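Long-range contacts in CpuTA1 (Curtobacterium pusillum, PDB 5K3W), which belongs to the class IV aminotransferase family and binds pyridoxal-5'-phosphate in a pocket: residues Gly54-Ile59 and Lys174-Ala179; Arg150-Asp155 and Arg191-Val196. All coordinates share one frame; numbering follows the deposited sequence.

How the contacts relate
Contact 1 lies deep in the chain and contact 2 nearer the surface, their centres about 21 Å apart and their nearest atoms about 10 Å. Helix 179-190 joins them along the chain: Tyr-178 of contact 1 stands at its N-cap, and Arg-191 of contact 2 is the first residue past its end. Contact 1 ties the pocket loop 174-179 to strand 54-62 of the antiparallel sheet, with an aromatic and lysine cluster beside the pyridoxal-5'-phosphate. Contact 2 joins two parallel strands of a different, mixed sheet, 149-155 and 195-199, with aliphatic packing on one face and carboxylate and arginine groups toward its margin. Both also meet the second subunit.

Contact 1: Gly54-Ile59 and Lys174-Ala179; sequences GVFETI and KSLSYA. With PLP (pyridoxal-5'-phosphate), chain C.
Gly-54, Val-55 and Phe-56 meet Lys-174, Ser-175 and Leu-176 in a buried contact that holds a pocket loop against strand 54-62 of the antiparallel sheet in this class IV aminotransferase fold. A single beta bridge, Val-55 with Ser-175, lies between two hydrogen bonds. Leu-176 N gives to Gly-54 O at 2.9 Å from well above the carbonyl plane; Phe-56 N gives to Lys-174 O at 3.0 Å, tilted only 21° from that plane. The same strand also bonds to strand 114-121, Val-55 with Leu-120 and Glu-57 with Leu-118. Leu-176 CD1 rests 3.5 Å from Gly-54 CA, on backbone that carries no side chain.

Phe-56 is the hub of the side chains. With CG between the backbone N and the carbonyl carbon (chi1 79°), the end of its ring comes up against Lys-174, Ser-175 and Tyr-178. Lys-174 crosses it at about a right angle, placing CG over one face, 4.1 Å from the centroid, in a CH-pi contact. At the rim, Phe-56 CE1 comes to 3.1 Å from Ser-175 O near the ring plane, and the same edge points at the face of Tyr-178. This T-shaped pair has centroids 5.4 Å apart and planes at 85°. Arg-51 of the second subunit packs on both residues.

Glu-57 OE2 touches the aliphatic CD of Lys-174, while its OE1 is engaged by His-72 and Arg-75; Arg-75 also binds the pyridoxal-5'-phosphate. Ser-175 OG accepts from Ser-177 N in an ST turn just before Tyr-178, the N-cap of helix 179-190. Lys-174 and Tyr-178 both line the cofactor pocket, and Tyr-178 OH shares a hydrogen bond of 2.6 Å with O3 of pyridoxal-5'-phosphate; that O3 atom lies at the edge of the tyrosine ring, in its plane.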
loop_
_atom_site.group_PDB
_atom_site.type_symbol
_atom_site.label_atom_id
_atom_site.label_comp_id
_atom_site.label_asym_id
_atom_site.label_seq_id
_atom_site.Cartn_x
_atom_site.Cartn_y
_atom_site.Cartn_z
ATOM N N GLY A 54 2.932 -0.609 -6.933
ATOM C CA GLY A 54 2.846 0.128 -8.181
ATOM C C GLY A 54 2.678 1.598 -7.888
ATOM O O GLY A 54 2.692 2.031 -6.731
ATOM N N VAL A 55 2.508 2.374 -8.958
ATOM C CA VAL A 55 2.309 3.809 -8.826
ATOM C C VAL A 55 1.079 4.222 -9.633
ATOM O O VAL A 55 0.573 3.472 -10.470
ATOM C CB VAL A 55 3.568 4.593 -9.261
ATOM C CG1 VAL A 55 4.728 4.272 -8.328
ATOM C CG2 VAL A 55 3.937 4.250 -10.684
ATOM N N PHE A 56 0.579 5.423 -9.361
ATOM C CA PHE A 56 -0.599 5.881 -10.080
ATOM C C PHE A 56 -0.591 7.395 -10.178
ATOM O O PHE A 56 0.113 8.078 -9.435
ATOM C CB PHE A 56 -1.898 5.412 -9.410
ATOM C CG PHE A 56 -2.289 6.234 -8.219
ATOM C CD1 PHE A 56 -1.705 5.992 -6.974
ATOM C CD2 PHE A 56 -3.231 7.263 -8.344
ATOM C CE1 PHE A 56 -2.048 6.750 -5.869
ATOM C CE2 PHE A 56 -3.597 8.027 -7.241
ATOM C CZ PHE A 56 -3.008 7.769 -5.991
ATOM N N GLU A 57 -1.401 7.908 -11.105
ATOM C CA GLU A 57 -1.697 9.332 -11.229
ATOM C C GLU A 57 -3.189 9.510 -11.464
ATOM O O GLU A 57 -3.819 8.699 -12.153
ATOM C CB GLU A 57 -0.929 9.984 -12.398
ATOM C CG GLU A 57 0.535 10.223 -12.131
ATOM C CD GLU A 57 0.745 11.337 -11.147
ATOM O OE1 GLU A 57 -0.129 12.231 -11.044
ATOM O OE2 GLU A 57 1.792 11.316 -10.470
ATOM N N THR A 58 -3.749 10.580 -10.911
ATOM C CA THR A 58 -5.130 10.961 -11.178
ATOM C C THR A 58 -5.134 12.363 -11.769
ATOM O O THR A 58 -4.535 13.275 -11.191
ATOM C CB THR A 58 -5.980 10.916 -9.910
ATOM O OG1 THR A 58 -5.875 9.613 -9.324
ATOM C CG2 THR A 58 -7.421 11.158 -10.262
ATOM N N ILE A 59 -5.811 12.528 -12.910
ATOM C CA ILE A 59 -5.727 13.739 -13.720
ATOM C C ILE A 59 -7.128 14.239 -14.044
ATOM O O ILE A 59 -7.921 13.520 -14.661
ATOM C CB ILE A 59 -4.946 13.491 -15.014
ATOM C CG1 ILE A 59 -3.600 12.816 -14.703
ATOM C CG2 ILE A 59 -4.791 14.799 -15.781
ATOM C CD1 ILE A 59 -2.871 12.223 -15.946
ATOM N N LYS A 174 3.750 8.407 -5.198
ATOM C CA LYS A 174 2.304 8.237 -5.370
ATOM C C LYS A 174 2.051 6.770 -5.692
ATOM O O LYS A 174 1.926 6.364 -6.853
ATOM C CB LYS A 174 1.796 9.153 -6.466
ATOM C CG LYS A 174 0.382 9.638 -6.303
ATOM C CD LYS A 174 0.074 10.635 -7.413
ATOM C CE LYS A 174 -1.396 10.965 -7.458
ATOM N NZ LYS A 174 -1.833 11.286 -6.109
ATOM N N SER A 175 2.016 5.950 -4.641
ATOM C CA SER A 175 1.993 4.506 -4.819
ATOM C C SER A 175 0.575 3.978 -4.656
ATOM O O SER A 175 -0.352 4.708 -4.278
ATOM C CB SER A 175 2.942 3.801 -3.839
ATOM O OG SER A 175 2.356 3.608 -2.554
ATOM N N LEU A 176 0.418 2.686 -4.977
ATOM C CA LEU A 176 -0.846 1.991 -4.801
ATOM C C LEU A 176 -1.068 1.565 -3.368
ATOM O O LEU A 176 -2.181 1.155 -3.039
ATOM C CB LEU A 176 -0.920 0.765 -5.707
ATOM C CG LEU A 176 -0.779 1.082 -7.197
ATOM C CD1 LEU A 176 -0.658 -0.190 -8.010
ATOM C CD2 LEU A 176 -1.963 1.932 -7.681
ATOM N N SER A 177 -0.042 1.650 -2.519
ATOM C CA SER A 177 -0.135 1.188 -1.134
ATOM C C SER A 177 -0.681 2.312 -0.249
ATOM O O SER A 177 0.024 2.908 0.574
ATOM C CB SER A 177 1.220 0.694 -0.648
ATOM O OG SER A 177 1.544 -0.550 -1.248
ATOM N N TYR A 178 -1.985 2.564 -0.418
ATOM C CA TYR A 178 -2.669 3.690 0.208
ATOM C C TYR A 178 -3.633 3.262 1.309
ATOM O O TYR A 178 -4.485 4.054 1.726
ATOM C CB TYR A 178 -3.410 4.511 -0.847
ATOM C CG TYR A 178 -2.681 5.763 -1.288
ATOM C CD1 TYR A 178 -1.318 5.738 -1.578
ATOM C CD2 TYR A 178 -3.362 6.970 -1.439
ATOM C CE1 TYR A 178 -0.650 6.891 -1.989
ATOM C CE2 TYR A 178 -2.706 8.122 -1.842
ATOM C CZ TYR A 178 -1.350 8.078 -2.122
ATOM O OH TYR A 178 -0.689 9.225 -2.538
ATOM N N ALA A 179 -3.515 2.031 1.801
ATOM C CA ALA A 179 -4.389 1.601 2.887
ATOM C C ALA A 179 -4.378 2.603 4.042
ATOM O O ALA A 179 -5.430 2.928 4.604
ATOM C CB ALA A 179 -3.985 0.205 3.367
HETATM N N1 PLP C . -0.657 14.208 -1.668
HETATM C C2 PLP C . -0.975 12.923 -1.998
HETATM C C2A PLP C . -0.596 11.775 -1.081
HETATM C C3 PLP C . -1.634 12.672 -3.186
HETATM O O3 PLP C . -1.933 11.337 -3.496
HETATM C C4 PLP C . -1.959 13.710 -4.025
HETATM C C4A PLP C . -2.701 13.512 -5.319
HETATM C C5 PLP C . -1.648 14.994 -3.695
HETATM C C6 PLP C . -0.982 15.235 -2.504
HETATM C C5A PLP C . -2.039 16.137 -4.626
HETATM O O4P PLP C . -1.491 15.997 -5.924
HETATM P P PLP C . -2.252 16.590 -7.195
HETATM O O1P PLP C . -2.613 18.041 -6.970
HETATM O O2P PLP C . -3.498 15.797 -7.505
HETATM O O3P PLP C . -1.337 16.536 -8.391
#

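Contact 2: Arg150-Asp155 and Arg191-Val196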
loop_
_atom_site.group_PDB
_atom_site.type_symbol
_atom_site.label_atom_id
_atom_site.label_comp_id
_atom_site.label_asym_id
_atom_site.label_seq_id
_atom_site.Cartn_x
_atom_site.Cartn_y
_atom_site.Cartn_z
ATOM N N ARG A 150 -14.185 20.369 7.068
ATOM C CA ARG A 150 -13.555 20.282 8.378
ATOM C C ARG A 150 -12.397 19.286 8.341
ATOM O O ARG A 150 -12.518 18.190 7.783
ATOM C CB ARG A 150 -14.573 19.847 9.435
ATOM C CG ARG A 150 -15.806 20.732 9.526
ATOM C CD ARG A 150 -16.804 20.227 10.581
ATOM N NE ARG A 150 -16.247 20.141 11.933
ATOM C CZ ARG A 150 -16.156 21.162 12.783
ATOM N NH1 ARG A 150 -16.570 22.370 12.440
ATOM N NH2 ARG A 150 -15.632 20.980 13.983
ATOM N N VAL A 151 -11.279 19.659 8.956
ATOM C CA VAL A 151 -10.073 18.850 8.883
ATOM C C VAL A 151 -9.510 18.618 10.285
ATOM O O VAL A 151 -9.719 19.412 11.205
ATOM C CB VAL A 151 -9.025 19.517 7.951
ATOM C CG1 VAL A 151 -7.786 18.635 7.793
ATOM C CG2 VAL A 151 -9.647 19.810 6.587
ATOM N N VAL A 152 -8.778 17.521 10.442
ATOM C CA VAL A 152 -8.100 17.211 11.693
ATOM C C VAL A 152 -6.650 16.890 11.380
ATOM O O VAL A 152 -6.323 16.440 10.280
ATOM C CB VAL A 152 -8.777 16.040 12.443
ATOM C CG1 VAL A 152 -10.192 16.406 12.811
ATOM C CG2 VAL A 152 -8.786 14.785 11.585
ATOM N N THR A 153 -5.772 17.137 12.344
ATOM C CA THR A 153 -4.377 16.743 12.194
ATOM C C THR A 153 -4.160 15.348 12.774
ATOM O O THR A 153 -4.722 14.993 13.817
ATOM C CB THR A 153 -3.432 17.754 12.852
ATOM O OG1 THR A 153 -3.873 18.050 14.177
ATOM C CG2 THR A 153 -3.396 19.031 12.059
ATOM N N LEU A 154 -3.367 14.545 12.061
ATOM C CA LEU A 154 -3.070 13.165 12.430
ATOM C C LEU A 154 -1.579 12.900 12.286
ATOM O O LEU A 154 -0.939 13.336 11.320
ATOM C CB LEU A 154 -3.830 12.152 11.575
ATOM C CG LEU A 154 -5.352 12.079 11.695
ATOM C CD1 LEU A 154 -5.878 10.866 10.923
ATOM C CD2 LEU A 154 -5.816 12.056 13.157
ATOM N N ASP A 155 -1.034 12.175 13.255
ATOM C CA ASP A 155 0.374 11.842 13.217
ATOM C C ASP A 155 0.649 10.879 12.063
ATOM O O ASP A 155 -0.011 9.844 11.927
ATOM C CB ASP A 155 0.791 11.239 14.550
ATOM C CG ASP A 155 2.101 10.505 14.461
ATOM O OD1 ASP A 155 3.075 11.109 13.957
ATOM O OD2 ASP A 155 2.146 9.319 14.867
ATOM N N ARG A 191 -14.129 11.506 13.825
ATOM C CA ARG A 191 -14.136 12.792 14.503
ATOM C C ARG A 191 -15.026 13.827 13.813
ATOM O O ARG A 191 -14.864 15.026 14.042
ATOM C CB ARG A 191 -12.713 13.317 14.631
ATOM C CG ARG A 191 -11.764 12.286 15.178
ATOM C CD ARG A 191 -10.373 12.852 15.252
ATOM N NE ARG A 191 -9.368 11.866 15.626
ATOM C CZ ARG A 191 -8.142 12.202 16.021
ATOM N NH1 ARG A 191 -7.812 13.490 16.094
ATOM N NH2 ARG A 191 -7.253 11.267 16.342
ATOM N N GLY A 192 -15.978 13.406 12.990
ATOM C CA GLY A 192 -16.823 14.377 12.315
ATOM C C GLY A 192 -16.070 15.340 11.421
ATOM O O GLY A 192 -16.411 16.526 11.368
ATOM N N ALA A 193 -15.054 14.860 10.710
ATOM C CA ALA A 193 -14.277 15.690 9.806
ATOM C C ALA A 193 -14.267 15.075 8.415
ATOM O O ALA A 193 -14.563 13.892 8.230
ATOM C CB ALA A 193 -12.841 15.870 10.302
ATOM N N ASP A 194 -13.921 15.901 7.435
ATOM C CA ASP A 194 -13.916 15.492 6.039
ATOM C C ASP A 194 -12.556 15.013 5.566
ATOM O O ASP A 194 -12.487 14.175 4.664
ATOM C CB ASP A 194 -14.374 16.653 5.151
ATOM C CG ASP A 194 -15.795 17.106 5.469
ATOM O OD1 ASP A 194 -16.749 16.373 5.090
ATOM O OD2 ASP A 194 -15.953 18.193 6.088
ATOM N N ASP A 195 -11.474 15.518 6.147
ATOM C CA ASP A 195 -10.147 15.226 5.623
ATOM C C ASP A 195 -9.110 15.390 6.731
ATOM O O ASP A 195 -9.443 15.658 7.892
ATOM C CB ASP A 195 -9.828 16.122 4.424
ATOM C CG ASP A 195 -9.087 15.377 3.336
ATOM O OD1 ASP A 195 -8.235 14.530 3.691
ATOM O OD2 ASP A 195 -9.371 15.618 2.137
ATOM N N VAL A 196 -7.842 15.255 6.342
ATOM C CA VAL A 196 -6.715 15.086 7.249
ATOM C C VAL A 196 -5.540 15.909 6.743
ATOM O O VAL A 196 -5.260 15.945 5.540
ATOM C CB VAL A 196 -6.293 13.602 7.353
ATOM C CG1 VAL A 196 -4.963 13.457 8.119
ATOM C CG2 VAL A 196 -7.392 12.765 7.984
#
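Asp-194 holds CG anti to its own carbonyl carbon (chi1 -61°), which brings OD2 to Arg-150 N; Arg-191, extended from CG to NE, reaches along the strand to Leu-154. The Asp-194 bond is 3.0 Å long and nearly straight (165° at the hydrogen), and OD2 uses its anti lone pair. Arg-150 O in turn accepts from Asp-194 N at 2.7 Å and, weakly, from Asp-195 N, so both backbone polar atoms of Arg-150 are held where the turn enters strand 195-199. Parallel pairing then sets in, Val-151 with Asp-195 and Val-152 with Val-196, and Val-152 N gives to Asp-195 O at 3.2 Å.

On the face of Val-152 and Val-196, Val-152 CG1 packs on Ala-193 CB at 3.7 Å, and Leu-154 CD1 meets Val-196 CG2 at 3.8 Å, the two side chains crossing at about a right angle. Leu-154 CD2 lies over one face of the Arg-191 guanidinium, 3.5 Å above its plane and toward the rim, while Arg-191 NE forms a salt bridge with Glu-187. On the other face, Asp-195 OD1 accepts from Val-196 N, and OD2 is paired with Arg-273.

The whole is part of a beta-alpha-beta crossover: helix 179-190 ends in a Schellman motif with Gly-192, at positive phi, as its C-prime residue. Its Ala-188 touches Val-152, Ala-193 and Val-196, Trp-168 of the second subunit packs on Leu-154 and Arg-191, and strand 280-281 flanks strand 149-155 on the side opposite strand 195-199.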